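Local coordinates for protein putative ATPase Rv3679 (Mycobacterium tuberculosis H37Rv, PDB 6BS3) that forms, with its partner subunit, the BagAB complex, a heterodimeric ATPase whose ATP hydrolysis is required for resistance to nitric oxide and to elevated glycerol, at residues S11-S19 / L308-P316; A255-R266 / F281-A292. One frame throughout, in Å; residues are numbered along the deposited sequence.

Contact 1: S11-S19 / L308-P316; sequences SVGWPSRLS and LQVPRLELP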
loop_
_atom_site.group_PDB
_atom_site.type_symbol
_atom_site.label_atom_id
_atom_site.label_comp_id
_atom_site.label_asym_id
_atom_site.label_seq_id
_atom_site.Cartn_x
_atom_site.Cartn_y
_atom_site.Cartn_z
ATOM N N SER A 11 -11.434 -14.112 -24.145
ATOM C CA SER A 11 -12.595 -13.676 -23.365
ATOM C C SER A 11 -12.710 -14.382 -22.006
ATOM O O SER A 11 -13.058 -13.715 -21.028
ATOM C CB SER A 11 -13.889 -13.822 -24.161
ATOM O OG SER A 11 -14.953 -13.138 -23.515
ATOM N N VAL A 12 -12.415 -15.710 -21.927
ATOM C CA VAL A 12 -12.439 -16.446 -20.639
ATOM C C VAL A 12 -11.414 -15.853 -19.648
ATOM O O VAL A 12 -10.350 -15.400 -20.070
ATOM C CB VAL A 12 -12.262 -17.992 -20.751
ATOM C CG1 VAL A 12 -13.527 -18.670 -21.262
ATOM C CG2 VAL A 12 -11.036 -18.376 -21.583
ATOM N N GLY A 13 -11.751 -15.869 -18.361
ATOM C CA GLY A 13 -10.888 -15.357 -17.305
ATOM C C GLY A 13 -9.921 -16.397 -16.777
ATOM O O GLY A 13 -8.955 -16.061 -16.096
ATOM N N TRP A 14 -10.161 -17.664 -17.116
ATOM C CA TRP A 14 -9.337 -18.778 -16.679
ATOM C C TRP A 14 -9.206 -19.821 -17.790
ATOM O O TRP A 14 -9.922 -20.816 -17.778
ATOM C CB TRP A 14 -9.901 -19.395 -15.379
ATOM C CG TRP A 14 -8.943 -20.257 -14.590
ATOM C CD1 TRP A 14 -8.895 -21.624 -14.567
ATOM C CD2 TRP A 14 -7.987 -19.807 -13.616
ATOM N NE1 TRP A 14 -7.985 -22.051 -13.627
ATOM C CE2 TRP A 14 -7.413 -20.959 -13.028
ATOM C CE3 TRP A 14 -7.581 -18.531 -13.156
ATOM C CZ2 TRP A 14 -6.437 -20.881 -12.015
ATOM C CZ3 TRP A 14 -6.610 -18.459 -12.160
ATOM C CH2 TRP A 14 -6.075 -19.625 -11.579
ATOM N N PRO A 15 -8.241 -19.662 -18.726
ATOM C CA PRO A 15 -8.023 -20.714 -19.733
ATOM C C PRO A 15 -7.649 -22.044 -19.063
ATOM O O PRO A 15 -7.088 -22.048 -17.957
ATOM C CB PRO A 15 -6.858 -20.156 -20.568
ATOM C CG PRO A 15 -6.863 -18.689 -20.327
ATOM C CD PRO A 15 -7.265 -18.567 -18.890
ATOM N N SER A 16 -7.978 -23.166 -19.716
ATOM C CA SER A 16 -7.728 -24.540 -19.225
ATOM C C SER A 16 -6.306 -24.824 -18.736
ATOM O O SER A 16 -6.142 -25.553 -17.760
ATOM C CB SER A 16 -8.110 -25.564 -20.285
ATOM O OG SER A 16 -9.515 -25.730 -20.269
ATOM N N ARG A 17 -5.292 -24.269 -19.426
ATOM C CA ARG A 17 -3.862 -24.398 -19.112
ATOM C C ARG A 17 -3.546 -24.036 -17.646
ATOM O O ARG A 17 -2.713 -24.688 -17.020
ATOM C CB ARG A 17 -3.002 -23.574 -20.099
ATOM C CG ARG A 17 -3.174 -22.053 -20.010
ATOM C CD ARG A 17 -2.165 -21.323 -20.879
ATOM N NE ARG A 17 -2.687 -20.054 -21.385
ATOM C CZ ARG A 17 -2.566 -18.886 -20.758
ATOM N NH1 ARG A 17 -1.955 -18.814 -19.582
ATOM N NH2 ARG A 17 -3.065 -17.780 -21.301
ATOM N N LEU A 18 -4.270 -23.047 -17.099
ATOM C CA LEU A 18 -4.165 -22.571 -15.721
ATOM C C LEU A 18 -4.619 -23.607 -14.686
ATOM O O LEU A 18 -4.286 -23.465 -13.518
ATOM C CB LEU A 18 -4.916 -21.238 -15.537
ATOM C CG LEU A 18 -4.432 -20.025 -16.340
ATOM C CD1 LEU A 18 -5.180 -18.781 -15.916
ATOM C CD2 LEU A 18 -2.906 -19.801 -16.203
ATOM N N SER A 19 -5.334 -24.661 -15.114
ATOM C CA SER A 19 -5.784 -25.760 -14.239
ATOM C C SER A 19 -4.651 -26.765 -14.022
ATOM O O SER A 19 -4.676 -27.512 -13.051
ATOM C CB SER A 19 -6.999 -26.470 -14.833
ATOM O OG SER A 19 -8.070 -25.565 -15.040
ATOM N N LEU A 308 -3.563 -5.631 -23.237
ATOM C CA LEU A 308 -2.959 -6.907 -22.839
ATOM C C LEU A 308 -3.802 -8.061 -23.357
ATOM O O LEU A 308 -5.023 -8.043 -23.203
ATOM C CB LEU A 308 -2.866 -7.040 -21.304
ATOM C CG LEU A 308 -2.246 -5.908 -20.497
ATOM C CD1 LEU A 308 -2.777 -5.931 -19.084
ATOM C CD2 LEU A 308 -0.728 -5.992 -20.500
ATOM N N GLN A 309 -3.163 -9.084 -23.920
ATOM C CA GLN A 309 -3.896 -10.259 -24.390
ATOM C C GLN A 309 -3.732 -11.291 -23.278
ATOM O O GLN A 309 -3.105 -12.341 -23.452
ATOM C CB GLN A 309 -3.359 -10.748 -25.747
ATOM C CG GLN A 309 -3.598 -9.757 -26.888
ATOM C CD GLN A 309 -2.976 -10.216 -28.182
ATOM O OE1 GLN A 309 -1.748 -10.322 -28.316
ATOM N NE2 GLN A 309 -3.817 -10.488 -29.173
ATOM N N VAL A 310 -4.256 -10.918 -22.095
ATOM C CA VAL A 310 -4.161 -11.632 -20.838
ATOM C C VAL A 310 -5.577 -11.864 -20.300
ATOM O O VAL A 310 -6.368 -10.914 -20.282
ATOM C CB VAL A 310 -3.277 -10.796 -19.847
ATOM C CG1 VAL A 310 -3.465 -11.221 -18.399
ATOM C CG2 VAL A 310 -1.797 -10.860 -20.229
ATOM N N PRO A 311 -5.907 -13.088 -19.809
ATOM C CA PRO A 311 -7.245 -13.297 -19.218
ATOM C C PRO A 311 -7.526 -12.378 -18.028
ATOM O O PRO A 311 -6.634 -12.020 -17.252
ATOM C CB PRO A 311 -7.260 -14.774 -18.806
ATOM C CG PRO A 311 -5.888 -15.251 -18.957
ATOM C CD PRO A 311 -5.074 -14.305 -19.747
ATOM N N ARG A 312 -8.778 -11.997 -17.900
ATOM C CA ARG A 312 -9.233 -11.098 -16.867
ATOM C C ARG A 312 -10.383 -11.667 -16.071
ATOM O O ARG A 312 -11.375 -12.135 -16.638
ATOM C CB ARG A 312 -9.602 -9.741 -17.499
ATOM C CG ARG A 312 -8.451 -8.742 -17.435
ATOM C CD ARG A 312 -8.555 -7.667 -18.486
ATOM N NE ARG A 312 -9.569 -6.674 -18.141
ATOM C CZ ARG A 312 -9.902 -5.657 -18.923
ATOM N NH1 ARG A 312 -9.304 -5.489 -20.095
ATOM N NH2 ARG A 312 -10.828 -4.793 -18.535
ATOM N N LEU A 313 -10.248 -11.601 -14.752
ATOM C CA LEU A 313 -11.224 -12.034 -13.757
ATOM C C LEU A 313 -11.706 -10.777 -13.016
ATOM O O LEU A 313 -10.969 -9.793 -12.940
ATOM C CB LEU A 313 -10.590 -13.055 -12.745
ATOM C CG LEU A 313 -10.162 -14.434 -13.322
ATOM C CD1 LEU A 313 -9.207 -15.159 -12.396
ATOM C CD2 LEU A 313 -11.375 -15.319 -13.609
ATOM N N GLU A 314 -12.952 -10.811 -12.502
ATOM C CA GLU A 314 -13.596 -9.706 -11.789
ATOM C C GLU A 314 -14.240 -10.216 -10.517
ATOM O O GLU A 314 -15.016 -11.167 -10.554
ATOM C CB GLU A 314 -14.705 -9.035 -12.630
ATOM C CG GLU A 314 -14.289 -8.441 -13.971
ATOM C CD GLU A 314 -13.999 -9.453 -15.058
ATOM O OE1 GLU A 314 -14.626 -10.538 -15.053
ATOM O OE2 GLU A 314 -13.122 -9.169 -15.904
ATOM N N LEU A 315 -13.969 -9.526 -9.403
ATOM C CA LEU A 315 -14.554 -9.817 -8.116
ATOM C C LEU A 315 -15.382 -8.620 -7.648
ATOM O O LEU A 315 -15.042 -7.473 -7.971
ATOM C CB LEU A 315 -13.461 -10.180 -7.082
ATOM C CG LEU A 315 -12.680 -11.467 -7.375
ATOM C CD1 LEU A 315 -11.534 -11.614 -6.416
ATOM C CD2 LEU A 315 -13.582 -12.697 -7.295
ATOM N N PRO A 316 -16.492 -8.864 -6.911
ATOM C CA PRO A 316 -17.291 -7.738 -6.418
ATOM C C PRO A 316 -16.682 -7.131 -5.140
ATOM O O PRO A 316 -15.643 -7.588 -4.642
ATOM C CB PRO A 316 -18.644 -8.398 -6.121
ATOM C CG PRO A 316 -18.263 -9.782 -5.626
ATOM C CD PRO A 316 -17.044 -10.164 -6.452
HETATM O O HOH W 1 -10.534 -12.504 -20.208
#
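At the outermost strand of the central sheet on the 234-242 side, strand 312-316, the N-terminal segment S11-S19 packs through G13, W14 and P15 against P311 and L313. The backbones come nearest at G13 and R312, where G13 CA lies 3.3 Å from R312 O. The G13 carbonyl O is set between two side chains, 3.4 Å from P311 CB and 3.4 Å from L313 CG; it accepts a hydrogen bond from S236 OG on the neighbouring strand. V12 O also reaches P311 CB, and a water bridges the backbones, donating to V12 O over 2.9 Å and accepting from R312 N over 2.9 Å. The two proline rings cross at about a right angle, P15 CD meeting P311 CG at 3.6 Å. L313 has CG anti to its carbonyl carbon (chi1 -66°), a setting that puts CG, and with it both methyl groups, beside the G13 carbonyl. From there CD1 touches W14 CE3 at 3.8 Å, an oblique approach to the indole. L18 CB, from within the same N-terminal segment, lies 3.5 Å above one indole face, and W14 NE1 bonds to R340 O at the C-terminus. Backbone bonds of P311, L313 and L315 to strand 234-242 secure the other side of the strand. The arrangement is that of an edge strand in the P-loop NTPase fold, and at its far end P316 O accepts a hydrogen bond from the adenine amino group of ADP.

Contact 2: A255-R266 / F281-A292; sequences AAEGEVDADSVR and FAGLLTETIQHA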
loop_
_atom_site.group_PDB
_atom_site.type_symbol
_atom_site.label_atom_id
_atom_site.label_comp_id
_atom_site.label_asym_id
_atom_site.label_seq_id
_atom_site.Cartn_x
_atom_site.Cartn_y
_atom_site.Cartn_z
ATOM N N ALA A 255 -25.159 11.164 -18.527
ATOM C CA ALA A 255 -25.097 11.553 -17.109
ATOM C C ALA A 255 -23.691 11.964 -16.638
ATOM O O ALA A 255 -23.579 12.813 -15.750
ATOM C CB ALA A 255 -25.665 10.454 -16.228
ATOM N N ALA A 256 -22.626 11.402 -17.264
ATOM C CA ALA A 256 -21.225 11.745 -16.988
ATOM C C ALA A 256 -20.910 13.175 -17.460
ATOM O O ALA A 256 -19.927 13.764 -17.003
ATOM C CB ALA A 256 -20.299 10.756 -17.672
ATOM N N GLU A 257 -21.756 13.732 -18.364
ATOM C CA GLU A 257 -21.642 15.096 -18.909
ATOM C C GLU A 257 -22.566 16.108 -18.207
ATOM O O GLU A 257 -22.410 17.315 -18.408
ATOM C CB GLU A 257 -21.863 15.117 -20.438
ATOM C CG GLU A 257 -20.671 14.628 -21.250
ATOM C CD GLU A 257 -19.389 15.427 -21.089
ATOM O OE1 GLU A 257 -19.326 16.566 -21.606
ATOM O OE2 GLU A 257 -18.447 14.911 -20.444
ATOM N N GLY A 258 -23.494 15.602 -17.389
ATOM C CA GLY A 258 -24.460 16.391 -16.628
ATOM C C GLY A 258 -25.873 16.355 -17.181
ATOM O O GLY A 258 -26.711 17.165 -16.777
ATOM N N GLU A 259 -26.148 15.412 -18.101
ATOM C CA GLU A 259 -27.445 15.255 -18.760
ATOM C C GLU A 259 -28.162 13.984 -18.303
ATOM O O GLU A 259 -27.739 12.880 -18.647
ATOM C CB GLU A 259 -27.276 15.281 -20.293
ATOM C CG GLU A 259 -26.737 16.601 -20.835
ATOM C CD GLU A 259 -26.493 16.658 -22.332
ATOM O OE1 GLU A 259 -25.842 15.733 -22.871
ATOM O OE2 GLU A 259 -26.942 17.642 -22.964
ATOM N N VAL A 260 -29.114 14.184 -17.397
ATOM C CA VAL A 260 -30.049 13.122 -16.941
ATOM C C VAL A 260 -31.403 13.761 -17.234
ATOM O O VAL A 260 -31.697 14.798 -16.608
ATOM C CB VAL A 260 -29.877 12.816 -15.442
ATOM C CG1 VAL A 260 -30.575 11.524 -15.045
ATOM C CG2 VAL A 260 -28.411 12.780 -15.038
ATOM N N ASP A 261 -32.195 13.191 -18.141
ATOM C CA ASP A 261 -33.459 13.908 -18.439
ATOM C C ASP A 261 -34.313 13.852 -17.175
ATOM O O ASP A 261 -34.607 12.730 -16.716
ATOM C CB ASP A 261 -34.177 13.298 -19.646
ATOM C CG ASP A 261 -35.467 14.014 -20.007
ATOM O OD1 ASP A 261 -35.391 15.194 -20.402
ATOM O OD2 ASP A 261 -36.537 13.385 -19.889
ATOM N N ALA A 262 -34.697 15.011 -16.635
ATOM C CA ALA A 262 -35.571 14.937 -15.445
ATOM C C ALA A 262 -37.003 14.584 -15.850
ATOM O O ALA A 262 -37.627 13.791 -15.140
ATOM C CB ALA A 262 -35.541 16.254 -14.727
ATOM N N ASP A 263 -37.518 15.155 -16.939
ATOM C CA ASP A 263 -38.899 14.807 -17.291
ATOM C C ASP A 263 -39.182 13.301 -17.193
ATOM O O ASP A 263 -40.192 12.923 -16.602
ATOM C CB ASP A 263 -39.290 15.373 -18.673
ATOM C CG ASP A 263 -39.485 16.885 -18.727
ATOM O OD1 ASP A 263 -40.019 17.456 -17.746
ATOM O OD2 ASP A 263 -39.131 17.494 -19.762
ATOM N N SER A 264 -38.278 12.449 -17.729
ATOM C CA SER A 264 -38.400 10.986 -17.670
ATOM C C SER A 264 -38.280 10.473 -16.221
ATOM O O SER A 264 -39.023 9.564 -15.835
ATOM C CB SER A 264 -37.352 10.318 -18.559
ATOM O OG SER A 264 -37.497 8.908 -18.596
ATOM N N VAL A 265 -37.356 11.077 -15.424
ATOM C CA VAL A 265 -37.112 10.742 -14.010
ATOM C C VAL A 265 -38.344 11.108 -13.156
ATOM O O VAL A 265 -38.810 10.265 -12.388
ATOM C CB VAL A 265 -35.789 11.357 -13.455
ATOM C CG1 VAL A 265 -35.559 10.970 -11.996
ATOM C CG2 VAL A 265 -34.587 10.947 -14.300
ATOM N N ARG A 266 -38.883 12.341 -13.329
ATOM C CA ARG A 266 -40.076 12.850 -12.635
ATOM C C ARG A 266 -41.313 11.987 -12.931
ATOM O O ARG A 266 -42.114 11.741 -12.026
ATOM C CB ARG A 266 -40.345 14.316 -13.018
ATOM C CG ARG A 266 -40.641 15.215 -11.821
ATOM C CD ARG A 266 -41.108 16.605 -12.223
ATOM N NE ARG A 266 -40.041 17.420 -12.811
ATOM C CZ ARG A 266 -39.215 18.201 -12.118
ATOM N NH1 ARG A 266 -39.313 18.277 -10.795
ATOM N NH2 ARG A 266 -38.278 18.902 -12.741
ATOM N N PHE A 281 -35.183 16.768 -5.584
ATOM C CA PHE A 281 -35.177 16.262 -6.960
ATOM C C PHE A 281 -33.864 16.637 -7.648
ATOM O O PHE A 281 -33.254 15.772 -8.280
ATOM C CB PHE A 281 -36.405 16.745 -7.760
ATOM C CG PHE A 281 -36.470 16.193 -9.167
ATOM C CD1 PHE A 281 -36.895 14.889 -9.402
ATOM C CD2 PHE A 281 -36.093 16.970 -10.255
ATOM C CE1 PHE A 281 -36.931 14.370 -10.699
ATOM C CE2 PHE A 281 -36.138 16.454 -11.552
ATOM C CZ PHE A 281 -36.551 15.156 -11.765
ATOM N N ALA A 282 -33.420 17.913 -7.495
ATOM C CA ALA A 282 -32.147 18.398 -8.043
ATOM C C ALA A 282 -30.968 17.615 -7.441
ATOM O O ALA A 282 -30.053 17.234 -8.174
ATOM C CB ALA A 282 -31.979 19.881 -7.762
ATOM N N GLY A 283 -31.038 17.364 -6.127
ATOM C CA GLY A 283 -30.041 16.624 -5.363
ATOM C C GLY A 283 -29.904 15.181 -5.801
ATOM O O GLY A 283 -28.787 14.661 -5.879
ATOM N N LEU A 284 -31.051 14.537 -6.116
ATOM C CA LEU A 284 -31.147 13.162 -6.613
ATOM C C LEU A 284 -30.487 13.060 -8.006
ATOM O O LEU A 284 -29.821 12.060 -8.294
ATOM C CB LEU A 284 -32.630 12.730 -6.651
ATOM C CG LEU A 284 -33.001 11.437 -7.387
ATOM C CD1 LEU A 284 -32.773 10.217 -6.521
ATOM C CD2 LEU A 284 -34.445 11.485 -7.855
ATOM N N LEU A 285 -30.654 14.107 -8.848
ATOM C CA LEU A 285 -30.061 14.171 -10.186
ATOM C C LEU A 285 -28.523 14.258 -10.141
ATOM O O LEU A 285 -27.865 13.490 -10.847
ATOM C CB LEU A 285 -30.652 15.323 -11.024
ATOM C CG LEU A 285 -32.118 15.212 -11.476
ATOM C CD1 LEU A 285 -32.569 16.497 -12.120
ATOM C CD2 LEU A 285 -32.330 14.076 -12.471
ATOM N N THR A 286 -27.954 15.162 -9.296
ATOM C CA THR A 286 -26.494 15.328 -9.144
ATOM C C THR A 286 -25.838 14.084 -8.522
ATOM O O THR A 286 -24.659 13.852 -8.764
ATOM C CB THR A 286 -26.105 16.629 -8.406
ATOM O OG1 THR A 286 -26.621 16.601 -7.082
ATOM C CG2 THR A 286 -26.564 17.897 -9.135
ATOM N N GLU A 287 -26.611 13.276 -7.757
ATOM C CA GLU A 287 -26.166 12.018 -7.153
ATOM C C GLU A 287 -25.879 10.989 -8.238
ATOM O O GLU A 287 -24.928 10.219 -8.108
ATOM C CB GLU A 287 -27.221 11.463 -6.181
ATOM C CG GLU A 287 -27.149 12.046 -4.780
ATOM C CD GLU A 287 -28.162 11.526 -3.774
ATOM O OE1 GLU A 287 -28.892 10.560 -4.091
ATOM O OE2 GLU A 287 -28.218 12.089 -2.656
ATOM N N THR A 288 -26.701 10.973 -9.306
ATOM C CA THR A 288 -26.530 10.039 -10.427
ATOM C C THR A 288 -25.461 10.547 -11.396
ATOM O O THR A 288 -24.777 9.731 -12.015
ATOM C CB THR A 288 -27.873 9.690 -11.113
ATOM O OG1 THR A 288 -28.347 10.813 -11.848
ATOM C CG2 THR A 288 -28.938 9.216 -10.125
ATOM N N ILE A 289 -25.315 11.887 -11.527
ATOM C CA ILE A 289 -24.286 12.500 -12.372
ATOM C C ILE A 289 -22.918 12.106 -11.795
ATOM O O ILE A 289 -22.056 11.617 -12.529
ATOM C CB ILE A 289 -24.487 14.042 -12.466
ATOM C CG1 ILE A 289 -25.679 14.387 -13.392
ATOM C CG2 ILE A 289 -23.210 14.774 -12.917
ATOM C CD1 ILE A 289 -26.318 15.807 -13.174
ATOM N N GLN A 290 -22.762 12.258 -10.463
ATOM C CA GLN A 290 -21.549 11.937 -9.716
ATOM C C GLN A 290 -21.219 10.454 -9.766
ATOM O O GLN A 290 -20.046 10.111 -9.883
ATOM C CB GLN A 290 -21.624 12.475 -8.281
ATOM C CG GLN A 290 -21.399 13.994 -8.237
ATOM C CD GLN A 290 -21.686 14.647 -6.907
ATOM O OE1 GLN A 290 -21.619 14.024 -5.850
ATOM N NE2 GLN A 290 -21.992 15.944 -6.935
ATOM N N HIS A 291 -22.243 9.581 -9.747
ATOM C CA HIS A 291 -22.062 8.133 -9.865
ATOM C C HIS A 291 -21.534 7.811 -11.274
ATOM O O HIS A 291 -20.527 7.118 -11.403
ATOM C CB HIS A 291 -23.390 7.407 -9.604
ATOM C CG HIS A 291 -23.355 5.955 -9.955
ATOM N ND1 HIS A 291 -22.938 5.004 -9.045
ATOM C CD2 HIS A 291 -23.637 5.347 -11.127
ATOM C CE1 HIS A 291 -22.998 3.852 -9.684
ATOM N NE2 HIS A 291 -23.415 4.009 -10.938
ATOM N N ALA A 292 -22.213 8.339 -12.313
ATOM C CA ALA A 292 -21.861 8.184 -13.729
ATOM C C ALA A 292 -20.467 8.725 -14.038
ATOM O O ALA A 292 -19.767 8.105 -14.834
ATOM C CB ALA A 292 -22.893 8.863 -14.605
#
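F281, on helix 278-302, is packed against A262, V265 and R266 at one end of a close apolar seam that runs on through V260 to A255; the open side lies at exposed R266 and, toward the other end, at exposed G258. A262 CB sits at the ring edge, near its plane, 3.2 Å from F281 CE2. With CG anti to the backbone N (chi1 -177°), the phenyl is directed at the first turn of helix 262-271. L285 CG lies over one face, and V265 CG1 approaches obliquely. The opposite face takes the R266 guanidinium in an off-centre cation-pi contact: CZ lies 4.0 Å from the F281 ring centroid, 30° off the normal, with the two planes 31° apart. A bend at chi3 of R266 folds the group back over the ring.

Further along, V260 inserts between residues one turn apart: its CG2 meets I289 CG1 at 3.6 Å, while CG1 reaches L285 CD2. T288 OG1, beside V260, is held by its own helix through a 2.9 Å bond to L285 O. The packing is equally close where A255 CB meets A292 CB at 3.6 Å, and I289 CA makes a CH...O contact with A255 O. Between A255 and V260 the fit is looser: the nearest atom of exposed G258 is its carbonyl O, 3.9 Å from I289 CD1, and the neighbouring E257 and E259 CB atoms point away. E287, on another side of the helix, bonds to the partner protein chain.

G258 ends helix 249-255 in a Schellman motif, and D261 N-caps helix 262-271, its OD2 accepting from S264 N: a helix-linker-helix packed across helix 278-302.

In the fold
Contacts 1 and 2 have centres 35 Å apart and nearest atoms about 13 Å apart, so they do not touch. Along the chain, S11-S19 comes first, both segments of contact 2 follow, and L308-P316 closes the sequence; helix 278-302 is followed, after a loop, by strand 312-316. Contact 1 joins distant parts of the sequence, with 288 residues between its segments, whereas contact 2 spans a local helical excursion with only 14. Contact 1 lies about 14 Å from the chain centre, contact 2 about 37 Å out. Helix 278-302 thus connects the nucleotide-binding sheet to outlying helices that touch the other protein chain, leaving contact 2 remote from the nucleotide but continuous with the core.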